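Local coordinates for EreC (Klebsiella pneumoniae, PDB 6XCQ), which probably hydrolyses the macrolactone ring of erythromycin and related macrolides, an esterase activity that gives resistance to these antibiotics, at residues 301-306 and 324-329; 291-296 and 331-336. The protein carries 1 engineered substitution. All coordinates share one frame; numbering follows the deposited sequence.

Contact 1 (301-306 and 324-329); sequences IILLAH and VPMGQH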
ATOM      1  N   ILE A 301      -0.857 -10.777  -8.575  1.00 15.52           N
ATOM      2  CA  ILE A 301      -0.589  -9.391  -8.223  1.00 15.97           C
ATOM      3  C   ILE A 301       0.567  -9.315  -7.222  1.00 19.93           C
ATOM      4  O   ILE A 301       0.683 -10.143  -6.312  1.00 12.09           O
ATOM      5  CB  ILE A 301      -1.863  -8.700  -7.681  1.00 14.31           C
ATOM      6  CG1 ILE A 301      -1.603  -7.201  -7.472  1.00 13.64           C
ATOM      7  CG2 ILE A 301      -2.390  -9.391  -6.436  1.00 15.76           C
ATOM      8  CD1 ILE A 301      -2.876  -6.379  -7.388  1.00 17.56           C
ATOM      9  N   ILE A 302       1.436  -8.329  -7.422  1.00 18.17           N
ATOM     10  CA  ILE A 302       2.526  -8.003  -6.505  1.00 17.75           C
ATOM     11  C   ILE A 302       2.073  -6.787  -5.708  1.00 17.61           C
ATOM     12  O   ILE A 302       1.778  -5.741  -6.297  1.00 23.74           O
ATOM     13  CB  ILE A 302       3.822  -7.698  -7.274  1.00 19.61           C
ATOM     14  CG1 ILE A 302       4.153  -8.813  -8.276  1.00 20.36           C
ATOM     15  CG2 ILE A 302       4.979  -7.426  -6.326  1.00 20.56           C
ATOM     16  CD1 ILE A 302       5.280  -8.394  -9.273  1.00 18.79           C
ATOM     17  N   LEU A 303       1.990  -6.901  -4.382  1.00 13.66           N
ATOM     18  CA  LEU A 303       1.524  -5.786  -3.555  1.00 13.44           C
ATOM     19  C   LEU A 303       2.734  -5.045  -3.000  1.00 16.98           C
ATOM     20  O   LEU A 303       3.570  -5.649  -2.323  1.00 16.35           O
ATOM     21  CB  LEU A 303       0.637  -6.266  -2.404  1.00 16.30           C
ATOM     22  CG  LEU A 303      -0.587  -7.101  -2.767  1.00 15.72           C
ATOM     23  CD1 LEU A 303      -1.369  -7.448  -1.481  1.00 12.02           C
ATOM     24  CD2 LEU A 303      -1.441  -6.326  -3.768  1.00 17.13           C
ATOM     25  N   LEU A 304       2.823  -3.743  -3.276  1.00 11.62           N
ATOM     26  CA  LEU A 304       3.929  -2.912  -2.792  1.00 16.81           C
ATOM     27  C   LEU A 304       3.384  -2.116  -1.615  1.00 13.96           C
ATOM     28  O   LEU A 304       2.754  -1.068  -1.784  1.00 18.32           O
ATOM     29  CB  LEU A 304       4.457  -2.002  -3.908  1.00 15.59           C
ATOM     30  CG  LEU A 304       5.024  -2.646  -5.182  1.00 14.98           C
ATOM     31  CD1 LEU A 304       5.708  -1.585  -6.076  1.00 14.79           C
ATOM     32  CD2 LEU A 304       6.006  -3.770  -4.835  1.00 12.46           C
ATOM     33  N   ALA A 305       3.567  -2.641  -0.409  1.00 12.29           N
ATOM     34  CA  ALA A 305       3.063  -1.957   0.770  1.00 14.25           C
ATOM     35  C   ALA A 305       4.088  -2.093   1.891  1.00 15.76           C
ATOM     36  O   ALA A 305       5.088  -2.798   1.758  1.00 17.03           O
ATOM     37  CB  ALA A 305       1.691  -2.504   1.181  1.00 17.81           C
ATOM     38  N   HIS A 306       3.837  -1.407   2.999  1.00 14.64           N
ATOM     39  CA  HIS A 306       4.763  -1.445   4.130  1.00 14.67           C
ATOM     40  C   HIS A 306       4.770  -2.845   4.750  1.00 12.58           C
ATOM     41  O   HIS A 306       3.778  -3.579   4.656  1.00 13.52           O
ATOM     42  CB  HIS A 306       4.347  -0.395   5.165  1.00 13.71           C
ATOM     43  CG  HIS A 306       5.427  -0.017   6.136  1.00 17.65           C
ATOM     44  ND1 HIS A 306       5.705  -0.762   7.258  1.00 14.29           N
ATOM     45  CD2 HIS A 306       6.276   1.040   6.165  1.00 13.88           C
ATOM     46  CE1 HIS A 306       6.681  -0.183   7.941  1.00 20.40           C
ATOM     47  NE2 HIS A 306       7.042   0.915   7.303  1.00 14.40           N
ATOM     48  N   VAL A 324      -5.028  -5.085  13.227  1.00 12.04           N
ATOM     49  CA  VAL A 324      -5.063  -6.205  12.298  1.00 15.18           C
ATOM     50  C   VAL A 324      -4.575  -5.685  10.948  1.00 21.56           C
ATOM     51  O   VAL A 324      -5.175  -4.741  10.416  1.00 19.00           O
ATOM     52  CB  VAL A 324      -6.479  -6.778  12.194  1.00 17.27           C
ATOM     53  CG1 VAL A 324      -6.538  -7.855  11.129  1.00 15.28           C
ATOM     54  CG2 VAL A 324      -6.922  -7.317  13.544  1.00 16.30           C
ATOM     55  N   PRO A 325      -3.486  -6.212  10.402  1.00 17.71           N
ATOM     56  CA  PRO A 325      -2.989  -5.714   9.115  1.00 14.82           C
ATOM     57  C   PRO A 325      -3.733  -6.340   7.951  1.00 12.31           C
ATOM     58  O   PRO A 325      -4.366  -7.387   8.077  1.00 15.07           O
ATOM     59  CB  PRO A 325      -1.522  -6.160   9.102  1.00 12.29           C
ATOM     60  CG  PRO A 325      -1.539  -7.407   9.940  1.00 15.78           C
ATOM     61  CD  PRO A 325      -2.611  -7.248  10.974  1.00 14.15           C
ATOM     62  N   MET A 326      -3.608  -5.683   6.793  1.00 12.91           N
ATOM     63  CA  MET A 326      -4.148  -6.231   5.552  1.00 17.55           C
ATOM     64  C   MET A 326      -3.730  -7.689   5.349  1.00 17.14           C
ATOM     65  O   MET A 326      -4.552  -8.545   5.008  1.00 13.39           O
ATOM     66  CB  MET A 326      -3.691  -5.373   4.370  1.00 12.87           C
ATOM     67  CG  MET A 326      -4.024  -5.977   3.007  1.00 16.48           C
ATOM     68  SD  MET A 326      -3.176  -5.155   1.635  1.00 17.51           S
ATOM     69  CE  MET A 326      -1.468  -5.596   1.950  1.00 17.67           C
ATOM     70  N   GLY A 327      -2.449  -7.999   5.576  1.00 14.40           N
ATOM     71  CA  GLY A 327      -1.979  -9.357   5.336  1.00 15.27           C
ATOM     72  C   GLY A 327      -2.682 -10.419   6.170  1.00 15.38           C
ATOM     73  O   GLY A 327      -2.820 -11.564   5.731  1.00 13.78           O
ATOM     74  N   GLN A 328      -3.131 -10.065   7.377  1.00 14.12           N
ATOM     75  CA  GLN A 328      -3.802 -11.050   8.219  1.00 16.16           C
ATOM     76  C   GLN A 328      -5.160 -11.417   7.633  1.00 20.73           C
ATOM     77  O   GLN A 328      -5.584 -12.578   7.721  1.00 19.72           O
ATOM     78  CB  GLN A 328      -3.947 -10.536   9.660  1.00 12.05           C
ATOM     79  CG  GLN A 328      -4.548 -11.573  10.649  1.00 15.56           C
ATOM     80  CD  GLN A 328      -4.464 -11.164  12.120  1.00 19.08           C
ATOM     81  OE1 GLN A 328      -3.960 -10.092  12.458  1.00 18.44           O
ATOM     82  NE2 GLN A 328      -4.959 -12.033  13.008  1.00 19.53           N
ATOM     83  N   HIS A 329      -5.847 -10.448   7.013  1.00 16.41           N
ATOM     84  CA  HIS A 329      -7.066 -10.762   6.272  1.00 18.24           C
ATOM     85  C   HIS A 329      -6.756 -11.661   5.082  1.00 21.28           C
ATOM     86  O   HIS A 329      -7.400 -12.696   4.881  1.00 17.21           O
ATOM     87  CB  HIS A 329      -7.756  -9.479   5.778  1.00 16.69           C
ATOM     88  CG  HIS A 329      -8.288  -8.592   6.864  1.00 15.18           C
ATOM     89  ND1 HIS A 329      -9.582  -8.675   7.329  1.00 12.66           N
ATOM     90  CD2 HIS A 329      -7.704  -7.583   7.556  1.00 12.82           C
ATOM     91  CE1 HIS A 329      -9.775  -7.753   8.256  1.00 15.25           C
ATOM     92  NE2 HIS A 329      -8.651  -7.073   8.411  1.00 12.74           N
TER

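Contact 2 (291-296 and 331-336); sequences RMVRAN and AEREEE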
ATOM      1  N   ARG A 291     -11.405  -8.933  -3.741  1.00 16.01           N
ATOM      2  CA  ARG A 291     -12.403  -8.805  -4.799  1.00 21.55           C
ATOM      3  C   ARG A 291     -11.747  -8.818  -6.165  1.00 33.45           C
ATOM      4  O   ARG A 291     -12.212  -9.499  -7.088  1.00 18.24           O
ATOM      5  CB  ARG A 291     -13.203  -7.515  -4.617  1.00 21.63           C
ATOM      6  CG  ARG A 291     -14.172  -7.555  -3.455  1.00 34.27           C
ATOM      7  CD  ARG A 291     -15.308  -6.542  -3.617  1.00 39.90           C
ATOM      8  NE  ARG A 291     -14.854  -5.157  -3.497  1.00 48.21           N
ATOM      9  CZ  ARG A 291     -14.450  -4.592  -2.362  1.00 42.07           C
ATOM     10  NH1 ARG A 291     -14.063  -3.320  -2.352  1.00 54.12           N
ATOM     11  NH2 ARG A 291     -14.424  -5.296  -1.238  1.00 36.52           N
ATOM     12  N   MET A 292     -10.659  -8.070  -6.316  1.00 18.52           N
ATOM     13  CA  MET A 292     -10.021  -8.013  -7.617  1.00 30.19           C
ATOM     14  C   MET A 292      -9.507  -9.386  -8.027  1.00 36.72           C
ATOM     15  O   MET A 292      -9.674  -9.796  -9.180  1.00 25.90           O
ATOM     16  CB  MET A 292      -8.900  -6.983  -7.599  1.00 28.91           C
ATOM     17  CG  MET A 292      -8.592  -6.449  -8.964  1.00 55.68           C
ATOM     18  SD  MET A 292      -6.827  -6.503  -9.166  1.00 53.75           S
ATOM     19  CE  MET A 292      -6.609  -8.255  -9.045  1.00 47.79           C
ATOM     20  N   VAL A 293      -8.911 -10.129  -7.089  1.00 22.56           N
ATOM     21  CA  VAL A 293      -8.364 -11.431  -7.445  1.00 23.40           C
ATOM     22  C   VAL A 293      -9.480 -12.406  -7.823  1.00 31.76           C
ATOM     23  O   VAL A 293      -9.369 -13.139  -8.811  1.00 30.63           O
ATOM     24  CB  VAL A 293      -7.482 -11.973  -6.305  1.00 32.26           C
ATOM     25  CG1 VAL A 293      -7.452 -13.481  -6.329  1.00 32.24           C
ATOM     26  CG2 VAL A 293      -6.056 -11.400  -6.420  1.00 26.62           C
ATOM     27  N   ARG A 294     -10.575 -12.434  -7.064  1.00 28.27           N
ATOM     28  CA  ARG A 294     -11.605 -13.413  -7.390  1.00 27.36           C
ATOM     29  C   ARG A 294     -12.434 -13.004  -8.603  1.00 25.89           C
ATOM     30  O   ARG A 294     -12.985 -13.879  -9.276  1.00 41.01           O
ATOM     31  CB  ARG A 294     -12.513 -13.675  -6.192  1.00 26.77           C
ATOM     32  CG  ARG A 294     -12.983 -12.464  -5.462  1.00 34.27           C
ATOM     33  CD  ARG A 294     -13.131 -12.762  -3.965  1.00 52.45           C
ATOM     34  NE  ARG A 294     -13.697 -14.083  -3.707  1.00 58.30           N
ATOM     35  CZ  ARG A 294     -13.313 -14.898  -2.728  1.00 58.88           C
ATOM     36  NH1 ARG A 294     -13.903 -16.080  -2.582  1.00 76.02           N
ATOM     37  NH2 ARG A 294     -12.345 -14.539  -1.896  1.00 56.05           N
ATOM     38  N   ALA A 295     -12.499 -11.709  -8.919  1.00 28.94           N
ATOM     39  CA  ALA A 295     -13.157 -11.273 -10.145  1.00 32.97           C
ATOM     40  C   ALA A 295     -12.329 -11.626 -11.371  1.00 44.70           C
ATOM     41  O   ALA A 295     -12.880 -12.011 -12.406  1.00 37.54           O
ATOM     42  CB  ALA A 295     -13.417  -9.768 -10.105  1.00 33.81           C
ATOM     43  N   ASN A 296     -11.006 -11.487 -11.287  1.00 31.99           N
ATOM     44  CA  ASN A 296     -10.150 -11.803 -12.426  1.00 28.86           C
ATOM     45  C   ASN A 296      -9.289 -13.004 -12.070  1.00 35.98           C
ATOM     46  O   ASN A 296      -8.265 -12.850 -11.388  1.00 34.99           O
ATOM     47  CB  ASN A 296      -9.280 -10.600 -12.806  1.00 38.69           C
ATOM     48  CG  ASN A 296     -10.074  -9.292 -12.887  1.00 55.75           C
ATOM     49  OD1 ASN A 296     -10.629  -8.954 -13.932  1.00 53.25           O
ATOM     50  ND2 ASN A 296     -10.123  -8.550 -11.777  1.00 37.92           N
ATOM     51  N   ALA A 331      -4.247 -13.615   4.514  1.00 15.44           N
ATOM     52  CA  ALA A 331      -3.847 -14.959   4.931  1.00 18.41           C
ATOM     53  C   ALA A 331      -5.034 -15.859   5.252  1.00 28.29           C
ATOM     54  O   ALA A 331      -4.849 -17.077   5.357  1.00 25.32           O
ATOM     55  CB  ALA A 331      -2.926 -14.895   6.153  1.00 18.08           C
ATOM     56  N   GLU A 332      -6.229 -15.289   5.423  1.00 21.76           N
ATOM     57  CA  GLU A 332      -7.458 -16.032   5.684  1.00 38.91           C
ATOM     58  C   GLU A 332      -8.044 -16.704   4.451  1.00 28.54           C
ATOM     59  O   GLU A 332      -8.933 -17.548   4.606  1.00 28.16           O
ATOM     60  CB  GLU A 332      -8.537 -15.109   6.248  1.00 33.00           C
ATOM     61  CG  GLU A 332      -8.298 -14.586   7.633  1.00 29.68           C
ATOM     62  CD  GLU A 332      -9.590 -14.162   8.294  1.00 36.98           C
ATOM     63  OE1 GLU A 332      -9.928 -14.732   9.353  1.00 52.20           O
ATOM     64  OE2 GLU A 332     -10.274 -13.260   7.754  1.00 54.86           O
ATOM     65  N   ARG A 333      -7.617 -16.317   3.249  1.00 31.07           N
ATOM     66  CA  ARG A 333      -8.206 -16.844   2.022  1.00 31.48           C
ATOM     67  C   ARG A 333      -8.122 -18.362   1.997  1.00 33.87           C
ATOM     68  O   ARG A 333      -7.062 -18.935   2.257  1.00 24.17           O
ATOM     69  CB  ARG A 333      -7.486 -16.263   0.802  1.00 22.29           C
ATOM     70  CG  ARG A 333      -7.895 -14.855   0.459  1.00 23.54           C
ATOM     71  CD  ARG A 333      -6.993 -14.246  -0.607  1.00 21.00           C
ATOM     72  NE  ARG A 333      -6.898 -15.075  -1.803  1.00 26.80           N
ATOM     73  CZ  ARG A 333      -7.810 -15.083  -2.773  1.00 31.52           C
ATOM     74  NH1 ARG A 333      -8.878 -14.311  -2.677  1.00 25.08           N
ATOM     75  NH2 ARG A 333      -7.655 -15.854  -3.835  1.00 28.38           N
ATOM     76  N   GLU A 334      -9.245 -19.014   1.671  1.00 34.20           N
ATOM     77  CA  GLU A 334      -9.254 -20.473   1.578  1.00 30.83           C
ATOM     78  C   GLU A 334      -8.269 -20.983   0.533  1.00 31.51           C
ATOM     79  O   GLU A 334      -7.774 -22.111   0.647  1.00 35.67           O
ATOM     80  CB  GLU A 334     -10.662 -20.976   1.250  1.00 36.56           C
ATOM     81  N   GLU A 335      -7.969 -20.175  -0.484  1.00 28.30           N
ATOM     82  CA  GLU A 335      -7.000 -20.575  -1.500  1.00 26.84           C
ATOM     83  C   GLU A 335      -5.568 -20.629  -0.979  1.00 33.91           C
ATOM     84  O   GLU A 335      -4.708 -21.190  -1.665  1.00 36.81           O
ATOM     85  CB  GLU A 335      -7.071 -19.625  -2.693  1.00 31.99           C
ATOM     86  CG  GLU A 335      -8.435 -19.557  -3.355  1.00 38.23           C
ATOM     87  CD  GLU A 335      -9.346 -18.506  -2.741  1.00 34.70           C
ATOM     88  OE1 GLU A 335     -10.144 -17.909  -3.487  1.00 51.54           O
ATOM     89  OE2 GLU A 335      -9.273 -18.279  -1.514  1.00 46.76           O
ATOM     90  N   GLU A 336      -5.296 -20.077   0.208  1.00 25.16           N
ATOM     91  CA  GLU A 336      -3.951 -20.059   0.800  1.00 28.81           C
ATOM     92  C   GLU A 336      -2.884 -19.652  -0.220  1.00 20.42           C
ATOM     93  O   GLU A 336      -1.809 -20.250  -0.314  1.00 25.52           O
ATOM     94  CB  GLU A 336      -3.632 -21.413   1.434  1.00 42.41           C
ATOM     95  CG  GLU A 336      -4.554 -21.748   2.586  1.00 31.43           C
ATOM     96  CD  GLU A 336      -4.187 -23.048   3.272  1.00 59.34           C
ATOM     97  OE1 GLU A 336      -2.993 -23.404   3.265  1.00 54.08           O
ATOM     98  OE2 GLU A 336      -5.094 -23.716   3.819  1.00 60.71           O
TER

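Contact 1 (301-306 and 324-329)
Leu303 and Ala305 converge on one methyl group, the CE of Met326, and this small apolar meeting joins strand 301-304 and the loop after it to the first turn of helix 326-330. Ile301 and Ile302 lead into the contact; a beta-branched residue suits such an extended, buried strand, and their backbones pair with the strands on either side. Leu303 carries the first half of the contact. Its CB points toward the helix, and with CG anti to the carbonyl carbon (chi1 -56°) and CD1 anti to CA (chi2 -178°), CD1 is the branch that reaches Met326 CE, at 3.9 Å, the two side chains crossing obliquely. After Leu304, Ala305 supplies the second half: its CB also points toward the helix and lies 4.5 Å from Met326 CE, a bare methyl being enough here. His306 closes the segment as an N-cap, its ND1 bonded to a backbone nitrogen in the short helix 307-310.

The long, flexible methionine suits its role because it must span a wide separation, the closest alpha carbons, Ala305 CA and Met326 CA, being 9.7 Å apart. Its chain runs out extended, CG anti to the backbone N, and then turns at the thioether (chi3 67°), bringing CE between strand and helix. What results is a short helix packed through a single methionine on an inner, parallel strand of the mixed alpha/beta sheet. The start of that helix is held by Met326 N, bonded to Asp282 OD2. Helix 279-295 flanks Met326 through Met285 and Ala286, and Ile155 touches it as well, whereas strand 301-304 runs between the parallel strands 62-65 and 94-97.

Contact 2 (291-296 and 331-336)
The guanidinium group of Arg333 lies against both Val293 and Arg294, near the end of helix 279-295. Val293 CG1 is 3.4 Å from Arg333 NH2 and 3.9 Å from Arg333 CZ, a meeting of a methyl branch with the flat cationic group. Valine branches at CB, so a methyl sits close to the helix backbone, and CG1, anti to the backbone N, is the one turned to the arginine. Alongside, Arg294 NH2 approaches Arg333 NH1 to 3.6 Å, the two guanidinium planes standing 72° apart and the chains running past each other in opposite directions. Glu335 OE1 lies over one face of the Arg294 guanidinium, 4.3 Å from Arg294 NH1, beyond a salt bridge.

Asp290 brings the two cations together, its OD2 forming a salt bridge with Arg294 NH2 and its OD1 another with Arg333 NH1. A type I turn brings Arg333 and Glu335 close, and Glu335 OE1 makes a salt bridge of charges only with Arg333 NH2, 3.2 Å away and well out of the guanidinium plane. OE2 sits over the centre of one face. Asp337 OD1 pairs with Arg333 NE.

A loop turn is thus fixed to the last turn of a helix by a charge network centred on Asp290. No hydrogen bond crosses between the segments, and the carboxylates probably offset the cost of burying Arg333 beside a second cation.

From the N terminus, the chain first reaches 291-296 at the end of helix 279-295, then strand 301-304, and passes through the short helix 307-310 and the broken strand 315-317 and 320-323 before arriving at helix 326-330 and the loop 331-336. Contact 1, between 301-306 and 324-329, closes a loop of 17 intervening residues. That loop is nested within the longer one of 34 residues closed by contact 2, so the two do not cross. Their centres are about 13 Å apart, and they meet where Ile301 CG2 lies 4.2 Å from Val293 CG2. Contact 1 fastens helix 326-330 to strand 301-304 within the sheet, and contact 2 fastens the following loop to helix 279-295 farther out.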